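Local structure of gene product PA4716 (Pseudomonas aeruginosa, 1U0K) at residues Arg205-Val219 with Phe244-Ser256. The protein is of unknown function but belongs to the PhzF family and is probably an isomerase, perhaps an epimerase. Residues are numbered along the deposited sequence; the frame is centred on the assembly and turned at random.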
ATOM      1  N   ARG A 205      -0.520   6.463 -26.712  1.00 25.16           N
ATOM      2  CA  ARG A 205      -1.584   6.806 -25.765  1.00 24.67           C
ATOM      3  C   ARG A 205      -1.433   6.022 -24.475  1.00 24.09           C
ATOM      4  O   ARG A 205      -2.369   5.382 -24.001  1.00 23.72           O
ATOM      5  CB  ARG A 205      -2.955   6.574 -26.394  1.00 24.71           C
ATOM      6  CG  ARG A 205      -3.195   7.446 -27.597  1.00 24.83           C
ATOM      7  CD  ARG A 205      -4.486   7.164 -28.301  1.00 26.07           C
ATOM      8  NE  ARG A 205      -4.675   8.043 -29.450  1.00 25.95           N
ATOM      9  CZ  ARG A 205      -5.654   7.901 -30.338  1.00 26.92           C
ATOM     10  NH1 ARG A 205      -6.545   6.923 -30.209  1.00 26.14           N
ATOM     11  NH2 ARG A 205      -5.751   8.747 -31.360  1.00 27.19           N
ATOM     12  N   GLU A 206      -0.225   6.062 -23.934  1.00 23.39           N
ATOM     13  CA  GLU A 206       0.120   5.358 -22.714  1.00 23.22           C
ATOM     14  C   GLU A 206       0.773   6.336 -21.763  1.00 22.57           C
ATOM     15  O   GLU A 206       1.505   7.231 -22.185  1.00 21.79           O
ATOM     16  CB  GLU A 206       1.077   4.211 -23.012  1.00 23.68           C
ATOM     17  CG  GLU A 206       1.440   3.377 -21.795  1.00 25.47           C
ATOM     18  CD  GLU A 206       2.145   2.090 -22.168  1.00 28.77           C
ATOM     19  OE1 GLU A 206       2.974   2.120 -23.101  1.00 31.01           O
ATOM     20  OE2 GLU A 206       1.859   1.050 -21.546  1.00 31.42           O
ATOM     21  N   GLY A 207       0.510   6.162 -20.474  1.00 21.28           N
ATOM     22  CA  GLY A 207       1.034   7.070 -19.477  1.00 20.89           C
ATOM     23  C   GLY A 207       1.600   6.383 -18.254  1.00 20.22           C
ATOM     24  O   GLY A 207       1.409   5.186 -18.038  1.00 20.28           O
ATOM     25  N   ARG A 208       2.327   7.163 -17.468  1.00 20.00           N
ATOM     26  CA  ARG A 208       2.860   6.714 -16.186  1.00 20.22           C
ATOM     27  C   ARG A 208       2.777   7.841 -15.173  1.00 20.00           C
ATOM     28  O   ARG A 208       3.039   8.994 -15.489  1.00 19.17           O
ATOM     29  CB  ARG A 208       4.318   6.284 -16.332  1.00 20.65           C
ATOM     30  CG  ARG A 208       4.496   4.966 -17.054  1.00 21.61           C
ATOM     31  CD  ARG A 208       5.916   4.418 -16.988  1.00 22.53           C
ATOM     32  NE  ARG A 208       6.205   3.762 -15.719  1.00 23.04           N
ATOM     33  CZ  ARG A 208       7.326   3.095 -15.445  1.00 24.43           C
ATOM     34  NH1 ARG A 208       8.295   2.987 -16.346  1.00 26.01           N
ATOM     35  NH2 ARG A 208       7.485   2.534 -14.263  1.00 24.56           N
ATOM     36  N   THR A 209       2.415   7.495 -13.943  1.00 19.85           N
ATOM     37  CA  THR A 209       2.343   8.482 -12.873  1.00 20.24           C
ATOM     38  C   THR A 209       2.495   7.807 -11.509  1.00 20.03           C
ATOM     39  O   THR A 209       2.157   6.636 -11.343  1.00 19.52           O
ATOM     40  CB  THR A 209       1.023   9.277 -12.983  1.00 20.29           C
ATOM     41  OG1 THR A 209       1.106  10.502 -12.239  1.00 20.73           O
ATOM     42  CG2 THR A 209      -0.166   8.517 -12.383  1.00 20.93           C
ATOM     43  N   TRP A 210       3.004   8.573 -10.552  1.00 20.58           N
ATOM     44  CA  TRP A 210       3.380   8.071  -9.231  1.00 21.17           C
ATOM     45  C   TRP A 210       2.784   8.956  -8.152  1.00 22.14           C
ATOM     46  O   TRP A 210       2.254  10.031  -8.438  1.00 21.42           O
ATOM     47  CB  TRP A 210       4.905   8.098  -9.082  1.00 21.38           C
ATOM     48  CG  TRP A 210       5.648   7.078  -9.897  1.00 21.20           C
ATOM     49  CD1 TRP A 210       6.075   5.851  -9.477  1.00 22.17           C
ATOM     50  CD2 TRP A 210       6.067   7.201 -11.262  1.00 21.53           C
ATOM     51  NE1 TRP A 210       6.728   5.201 -10.496  1.00 21.69           N
ATOM     52  CE2 TRP A 210       6.737   6.004 -11.604  1.00 22.05           C
ATOM     53  CE3 TRP A 210       5.940   8.200 -12.235  1.00 22.23           C
ATOM     54  CZ2 TRP A 210       7.277   5.781 -12.879  1.00 22.45           C
ATOM     55  CZ3 TRP A 210       6.479   7.975 -13.505  1.00 22.86           C
ATOM     56  CH2 TRP A 210       7.136   6.774 -13.808  1.00 22.56           C
ATOM     57  N   ASP A 211       2.902   8.513  -6.902  1.00 23.52           N
ATOM     58  CA  ASP A 211       2.707   9.421  -5.776  1.00 24.69           C
ATOM     59  C   ASP A 211       3.777  10.521  -5.837  1.00 25.53           C
ATOM     60  O   ASP A 211       4.666  10.487  -6.688  1.00 25.00           O
ATOM     61  CB  ASP A 211       2.715   8.673  -4.428  1.00 24.90           C
ATOM     62  CG  ASP A 211       4.031   7.963  -4.133  1.00 26.13           C
ATOM     63  OD1 ASP A 211       5.096   8.389  -4.620  1.00 27.19           O
ATOM     64  OD2 ASP A 211       4.091   6.964  -3.382  1.00 28.36           O
ATOM     65  N   ASN A 212       3.682  11.487  -4.933  1.00 26.96           N
ATOM     66  CA  ASN A 212       4.566  12.651  -4.921  1.00 28.22           C
ATOM     67  C   ASN A 212       6.052  12.304  -4.812  1.00 28.35           C
ATOM     68  O   ASN A 212       6.897  13.003  -5.365  1.00 28.62           O
ATOM     69  CB  ASN A 212       4.164  13.580  -3.765  1.00 28.87           C
ATOM     70  CG  ASN A 212       4.950  14.881  -3.746  1.00 31.51           C
ATOM     71  OD1 ASN A 212       6.107  14.923  -3.311  1.00 35.43           O
ATOM     72  ND2 ASN A 212       4.314  15.962  -4.195  1.00 35.55           N
ATOM     73  N   LEU A 213       6.360  11.228  -4.093  1.00 28.44           N
ATOM     74  CA  LEU A 213       7.746  10.817  -3.867  1.00 28.66           C
ATOM     75  C   LEU A 213       8.302   9.907  -4.965  1.00 28.05           C
ATOM     76  O   LEU A 213       9.492   9.582  -4.956  1.00 28.30           O
ATOM     77  CB  LEU A 213       7.869  10.131  -2.505  1.00 29.01           C
ATOM     78  CG  LEU A 213       7.549  11.027  -1.299  1.00 30.49           C
ATOM     79  CD1 LEU A 213       7.478  10.204  -0.024  1.00 30.92           C
ATOM     80  CD2 LEU A 213       8.577  12.147  -1.153  1.00 31.52           C
ATOM     81  N   GLY A 214       7.452   9.505  -5.908  1.00 27.24           N
ATOM     82  CA  GLY A 214       7.868   8.647  -7.005  1.00 26.79           C
ATOM     83  C   GLY A 214       8.114   7.201  -6.612  1.00 26.48           C
ATOM     84  O   GLY A 214       8.827   6.481  -7.313  1.00 26.55           O
ATOM     85  N   LEU A 215       7.499   6.763  -5.518  1.00 25.97           N
ATOM     86  CA  LEU A 215       7.760   5.442  -4.955  1.00 25.85           C
ATOM     87  C   LEU A 215       6.707   4.409  -5.329  1.00 25.18           C
ATOM     88  O   LEU A 215       7.042   3.280  -5.683  1.00 25.98           O
ATOM     89  CB  LEU A 215       7.863   5.548  -3.435  1.00 26.03           C
ATOM     90  CG  LEU A 215       9.021   6.412  -2.922  1.00 27.19           C
ATOM     91  CD1 LEU A 215       8.947   6.505  -1.411  1.00 27.38           C
ATOM     92  CD2 LEU A 215      10.368   5.852  -3.352  1.00 27.76           C
ATOM     93  N   VAL A 216       5.439   4.787  -5.234  1.00 23.79           N
ATOM     94  CA  VAL A 216       4.334   3.904  -5.590  1.00 22.91           C
ATOM     95  C   VAL A 216       3.719   4.408  -6.892  1.00 22.14           C
ATOM     96  O   VAL A 216       3.306   5.558  -6.989  1.00 21.81           O
ATOM     97  CB  VAL A 216       3.259   3.856  -4.482  1.00 22.96           C
ATOM     98  CG1 VAL A 216       2.165   2.850  -4.830  1.00 23.24           C
ATOM     99  CG2 VAL A 216       3.885   3.501  -3.138  1.00 23.87           C
ATOM    100  N   GLU A 217       3.674   3.546  -7.900  1.00 21.09           N
ATOM    101  CA  GLU A 217       3.127   3.908  -9.198  1.00 20.53           C
ATOM    102  C   GLU A 217       1.645   3.584  -9.209  1.00 19.85           C
ATOM    103  O   GLU A 217       1.236   2.532  -8.729  1.00 20.16           O
ATOM    104  CB  GLU A 217       3.854   3.145 -10.313  1.00 20.39           C
ATOM    105  CG  GLU A 217       3.546   3.661 -11.710  1.00 21.60           C
ATOM    106  CD  GLU A 217       4.229   2.866 -12.810  1.00 21.83           C
ATOM    107  OE1 GLU A 217       5.157   2.092 -12.492  1.00 23.78           O
ATOM    108  OE2 GLU A 217       3.829   3.017 -13.988  1.00 20.80           O
ATOM    109  N   ASP A 218       0.838   4.492  -9.755  1.00 19.01           N
ATOM    110  CA  ASP A 218      -0.601   4.282  -9.848  1.00 18.81           C
ATOM    111  C   ASP A 218      -0.878   3.434 -11.081  1.00 18.31           C
ATOM    112  O   ASP A 218      -0.297   3.674 -12.133  1.00 18.57           O
ATOM    113  CB  ASP A 218      -1.320   5.635  -9.941  1.00 18.64           C
ATOM    114  CG  ASP A 218      -2.823   5.548  -9.660  1.00 20.14           C
ATOM    115  OD1 ASP A 218      -3.297   4.596  -8.998  1.00 19.72           O
ATOM    116  OD2 ASP A 218      -3.613   6.435 -10.058  1.00 21.94           O
ATOM    117  N   VAL A 219      -1.761   2.454 -10.940  1.00 18.02           N
ATOM    118  CA  VAL A 219      -2.109   1.528 -12.020  1.00 18.09           C
ATOM    119  C   VAL A 219      -2.860   2.239 -13.155  1.00 18.14           C
ATOM    120  O   VAL A 219      -2.554   2.039 -14.326  1.00 18.17           O
ATOM    121  CB  VAL A 219      -2.967   0.354 -11.487  1.00 18.00           C
ATOM    122  CG1 VAL A 219      -3.469  -0.531 -12.622  1.00 18.55           C
ATOM    123  CG2 VAL A 219      -2.178  -0.472 -10.454  1.00 18.12           C
ATOM    124  N   PHE A 244     -11.950   6.479 -27.750  1.00 27.66           N
ATOM    125  CA  PHE A 244     -10.635   5.874 -27.809  1.00 26.42           C
ATOM    126  C   PHE A 244     -10.177   5.455 -26.427  1.00 26.11           C
ATOM    127  O   PHE A 244     -10.854   5.723 -25.435  1.00 26.31           O
ATOM    128  CB  PHE A 244      -9.619   6.783 -28.526  1.00 25.97           C
ATOM    129  CG  PHE A 244      -9.329   8.098 -27.837  1.00 24.06           C
ATOM    130  CD1 PHE A 244      -8.132   8.283 -27.153  1.00 22.57           C
ATOM    131  CD2 PHE A 244     -10.201   9.170 -27.946  1.00 22.71           C
ATOM    132  CE1 PHE A 244      -7.833   9.502 -26.559  1.00 21.13           C
ATOM    133  CE2 PHE A 244      -9.909  10.394 -27.347  1.00 21.23           C
ATOM    134  CZ  PHE A 244      -8.719  10.555 -26.655  1.00 21.27           C
ATOM    135  N   VAL A 245      -9.054   4.754 -26.376  1.00 25.46           N
ATOM    136  CA  VAL A 245      -8.574   4.205 -25.119  1.00 25.26           C
ATOM    137  C   VAL A 245      -7.181   4.716 -24.769  1.00 24.30           C
ATOM    138  O   VAL A 245      -6.324   4.910 -25.640  1.00 23.72           O
ATOM    139  CB  VAL A 245      -8.666   2.633 -25.074  1.00 25.57           C
ATOM    140  CG1 VAL A 245      -9.716   2.098 -26.046  1.00 26.45           C
ATOM    141  CG2 VAL A 245      -7.341   1.968 -25.302  1.00 27.02           C
ATOM    142  N   LEU A 246      -6.992   4.973 -23.481  1.00 23.21           N
ATOM    143  CA  LEU A 246      -5.685   5.224 -22.906  1.00 22.60           C
ATOM    144  C   LEU A 246      -5.217   3.970 -22.188  1.00 22.39           C
ATOM    145  O   LEU A 246      -6.026   3.158 -21.718  1.00 21.99           O
ATOM    146  CB  LEU A 246      -5.738   6.387 -21.921  1.00 22.57           C
ATOM    147  CG  LEU A 246      -6.269   7.717 -22.437  1.00 23.39           C
ATOM    148  CD1 LEU A 246      -6.158   8.760 -21.340  1.00 24.17           C
ATOM    149  CD2 LEU A 246      -5.520   8.166 -23.703  1.00 24.00           C
ATOM    150  N   HIS A 247      -3.905   3.807 -22.115  1.00 21.77           N
ATOM    151  CA  HIS A 247      -3.309   2.628 -21.508  1.00 21.62           C
ATOM    152  C   HIS A 247      -2.483   3.058 -20.317  1.00 21.37           C
ATOM    153  O   HIS A 247      -1.788   4.064 -20.368  1.00 20.84           O
ATOM    154  CB  HIS A 247      -2.432   1.866 -22.514  1.00 21.92           C
ATOM    155  CG  HIS A 247      -3.116   1.597 -23.815  1.00 23.28           C
ATOM    156  ND1 HIS A 247      -4.063   0.610 -23.970  1.00 24.76           N
ATOM    157  CD2 HIS A 247      -3.007   2.207 -25.018  1.00 24.83           C
ATOM    158  CE1 HIS A 247      -4.504   0.618 -25.215  1.00 25.83           C
ATOM    159  NE2 HIS A 247      -3.883   1.581 -25.872  1.00 26.33           N
ATOM    160  N   GLN A 248      -2.573   2.289 -19.241  1.00 20.93           N
ATOM    161  CA  GLN A 248      -1.769   2.532 -18.048  1.00 20.86           C
ATOM    162  C   GLN A 248      -1.648   1.244 -17.248  1.00 21.19           C
ATOM    163  O   GLN A 248      -2.553   0.413 -17.264  1.00 21.10           O
ATOM    164  CB  GLN A 248      -2.400   3.622 -17.179  1.00 20.85           C
ATOM    165  CG  GLN A 248      -1.420   4.312 -16.227  1.00 19.72           C
ATOM    166  CD  GLN A 248      -2.078   5.386 -15.377  1.00 19.58           C
ATOM    167  OE1 GLN A 248      -2.922   6.137 -15.868  1.00 18.23           O
ATOM    168  NE2 GLN A 248      -1.701   5.461 -14.095  1.00 18.85           N
ATOM    169  N   GLY A 249      -0.527   1.083 -16.557  1.00 21.97           N
ATOM    170  CA  GLY A 249      -0.374   0.017 -15.582  1.00 22.93           C
ATOM    171  C   GLY A 249       0.480  -1.171 -15.984  1.00 23.95           C
ATOM    172  O   GLY A 249       0.723  -2.049 -15.156  1.00 24.06           O
ATOM    173  N   ARG A 250       0.966  -1.202 -17.219  1.00 25.56           N
ATOM    174  CA  ARG A 250       1.670  -2.390 -17.707  1.00 26.86           C
ATOM    175  C   ARG A 250       3.028  -2.605 -17.031  1.00 27.35           C
ATOM    176  O   ARG A 250       3.478  -3.740 -16.910  1.00 27.43           O
ATOM    177  CB  ARG A 250       1.780  -2.377 -19.241  1.00 27.16           C
ATOM    178  CG  ARG A 250       2.999  -1.704 -19.841  1.00 29.04           C
ATOM    179  CD  ARG A 250       3.116  -1.938 -21.347  1.00 30.98           C
ATOM    180  NE  ARG A 250       3.845  -0.872 -22.031  1.00 32.92           N
ATOM    181  CZ  ARG A 250       5.172  -0.799 -22.128  1.00 34.50           C
ATOM    182  NH1 ARG A 250       5.957  -1.738 -21.604  1.00 35.26           N
ATOM    183  NH2 ARG A 250       5.720   0.224 -22.769  1.00 35.57           N
ATOM    184  N   PHE A 251       3.663  -1.524 -16.579  1.00 28.03           N
ATOM    185  CA  PHE A 251       4.933  -1.619 -15.849  1.00 28.68           C
ATOM    186  C   PHE A 251       4.755  -2.131 -14.412  1.00 28.78           C
ATOM    187  O   PHE A 251       5.735  -2.437 -13.733  1.00 29.19           O
ATOM    188  CB  PHE A 251       5.652  -0.266 -15.839  1.00 28.70           C
ATOM    189  CG  PHE A 251       6.021   0.234 -17.211  1.00 29.81           C
ATOM    190  CD1 PHE A 251       5.198   1.127 -17.883  1.00 30.51           C
ATOM    191  CD2 PHE A 251       7.183  -0.204 -17.838  1.00 31.19           C
ATOM    192  CE1 PHE A 251       5.526   1.582 -19.153  1.00 31.53           C
ATOM    193  CE2 PHE A 251       7.517   0.252 -19.108  1.00 31.74           C
ATOM    194  CZ  PHE A 251       6.689   1.147 -19.764  1.00 31.79           C
ATOM    195  N   LEU A 252       3.507  -2.200 -13.954  1.00 28.98           N
ATOM    196  CA  LEU A 252       3.149  -2.843 -12.686  1.00 29.01           C
ATOM    197  C   LEU A 252       2.532  -4.229 -12.891  1.00 28.95           C
ATOM    198  O   LEU A 252       1.972  -4.810 -11.956  1.00 28.93           O
ATOM    199  CB  LEU A 252       2.143  -1.970 -11.936  1.00 29.17           C
ATOM    200  CG  LEU A 252       2.685  -0.642 -11.428  1.00 29.61           C
ATOM    201  CD1 LEU A 252       1.539   0.333 -11.219  1.00 29.90           C
ATOM    202  CD2 LEU A 252       3.477  -0.858 -10.142  1.00 30.15           C
ATOM    203  N   GLU A 253       2.623  -4.748 -14.117  1.00 28.61           N
ATOM    204  CA  GLU A 253       1.990  -6.009 -14.503  1.00 28.74           C
ATOM    205  C   GLU A 253       0.467  -6.011 -14.274  1.00 27.86           C
ATOM    206  O   GLU A 253      -0.144  -7.056 -14.031  1.00 27.26           O
ATOM    207  CB  GLU A 253       2.678  -7.193 -13.805  1.00 29.28           C
ATOM    208  CG  GLU A 253       3.743  -7.850 -14.670  1.00 31.78           C
ATOM    209  CD  GLU A 253       4.867  -6.906 -15.037  1.00 34.68           C
ATOM    210  OE1 GLU A 253       5.743  -6.652 -14.181  1.00 38.21           O
ATOM    211  OE2 GLU A 253       4.878  -6.415 -16.187  1.00 37.26           O
ATOM    212  N   ARG A 254      -0.130  -4.824 -14.376  1.00 27.03           N
ATOM    213  CA  ARG A 254      -1.579  -4.648 -14.315  1.00 26.57           C
ATOM    214  C   ARG A 254      -2.030  -3.740 -15.464  1.00 25.63           C
ATOM    215  O   ARG A 254      -2.576  -2.656 -15.236  1.00 24.63           O
ATOM    216  CB  ARG A 254      -1.993  -4.070 -12.953  1.00 26.66           C
ATOM    217  CG  ARG A 254      -2.027  -5.131 -11.856  1.00 27.59           C
ATOM    218  CD  ARG A 254      -2.231  -4.592 -10.457  1.00 28.91           C
ATOM    219  NE  ARG A 254      -3.647  -4.541 -10.083  1.00 29.36           N
ATOM    220  CZ  ARG A 254      -4.352  -5.557  -9.571  1.00 28.86           C
ATOM    221  NH1 ARG A 254      -3.791  -6.733  -9.328  1.00 29.32           N
ATOM    222  NH2 ARG A 254      -5.635  -5.380  -9.270  1.00 26.30           N
ATOM    223  N   PRO A 255      -1.816  -4.193 -16.701  1.00 25.08           N
ATOM    224  CA  PRO A 255      -2.198  -3.402 -17.871  1.00 24.71           C
ATOM    225  C   PRO A 255      -3.700  -3.167 -17.859  1.00 24.25           C
ATOM    226  O   PRO A 255      -4.478  -4.093 -17.616  1.00 24.53           O
ATOM    227  CB  PRO A 255      -1.772  -4.280 -19.052  1.00 24.86           C
ATOM    228  CG  PRO A 255      -1.727  -5.659 -18.505  1.00 24.99           C
ATOM    229  CD  PRO A 255      -1.248  -5.494 -17.090  1.00 24.86           C
ATOM    230  N   SER A 256      -4.086  -1.922 -18.088  1.00 23.80           N
ATOM    231  CA  SER A 256      -5.465  -1.480 -17.928  1.00 23.56           C
ATOM    232  C   SER A 256      -5.845  -0.564 -19.077  1.00 23.42           C
ATOM    233  O   SER A 256      -4.989   0.104 -19.664  1.00 23.34           O
ATOM    234  CB  SER A 256      -5.640  -0.728 -16.608  1.00 23.52           C
ATOM    235  OG  SER A 256      -5.162  -1.496 -15.515  1.00 24.34           O
TER
HETATM  236  O   HOH W   1      -6.477   4.387 -28.331  1.00 27.78           O
HETATM  237  O   HOH W   2       0.082   0.591 -19.732  1.00 30.46           O
HETATM  238  O   HOH W   3       1.901   2.465 -18.099  1.00 23.20           O
HETATM  239  O   HOH W   4       2.606   1.285 -15.658  1.00 22.85           O
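Glu206 and His247 form a single parallel beta bridge between strands 206-208 and 244-248 of this PhzF-family protein. His247 N donates to Arg205 O at 2.9 Å, and Gly207 N to His247 O. Beyond the bridge, Arg208 reaches the 3-10 segment 250-251. Its CB leads away from that segment, yet CG already lies 4.0 Å from Phe251 CD1 and CD comes closer to the same atom; the bend at chi3 (79°) then turns NE, CZ and NH1 over the ring. The guanidinium thus lies flat on Phe251, planes 8° apart, in a cation-pi stack with CZ 4.0 Å from the ring centroid. Side-on, NE and NH2 grip Glu217 OE2 and OE1, while NH1 is hydrogen-bonded to Leu176 O, so the group is held at its edge as well as on its face. Arg250 CG lies over the opposite face of Phe251, and its NE makes a salt bridge with Glu206 OE2 at 2.8 Å. Leu252 CD1 packs 3.8 Å from Glu217 CB. Near the predicted active-site residue Glu48, Asp218 OD2 is hydrogen-bonded to Thr221 OG1. Gln248, its OE1 hydrogen-bonded to Tyr198 OH, directs NE2 to Asp218 O at 3.0 Å, from above the carbonyl plane.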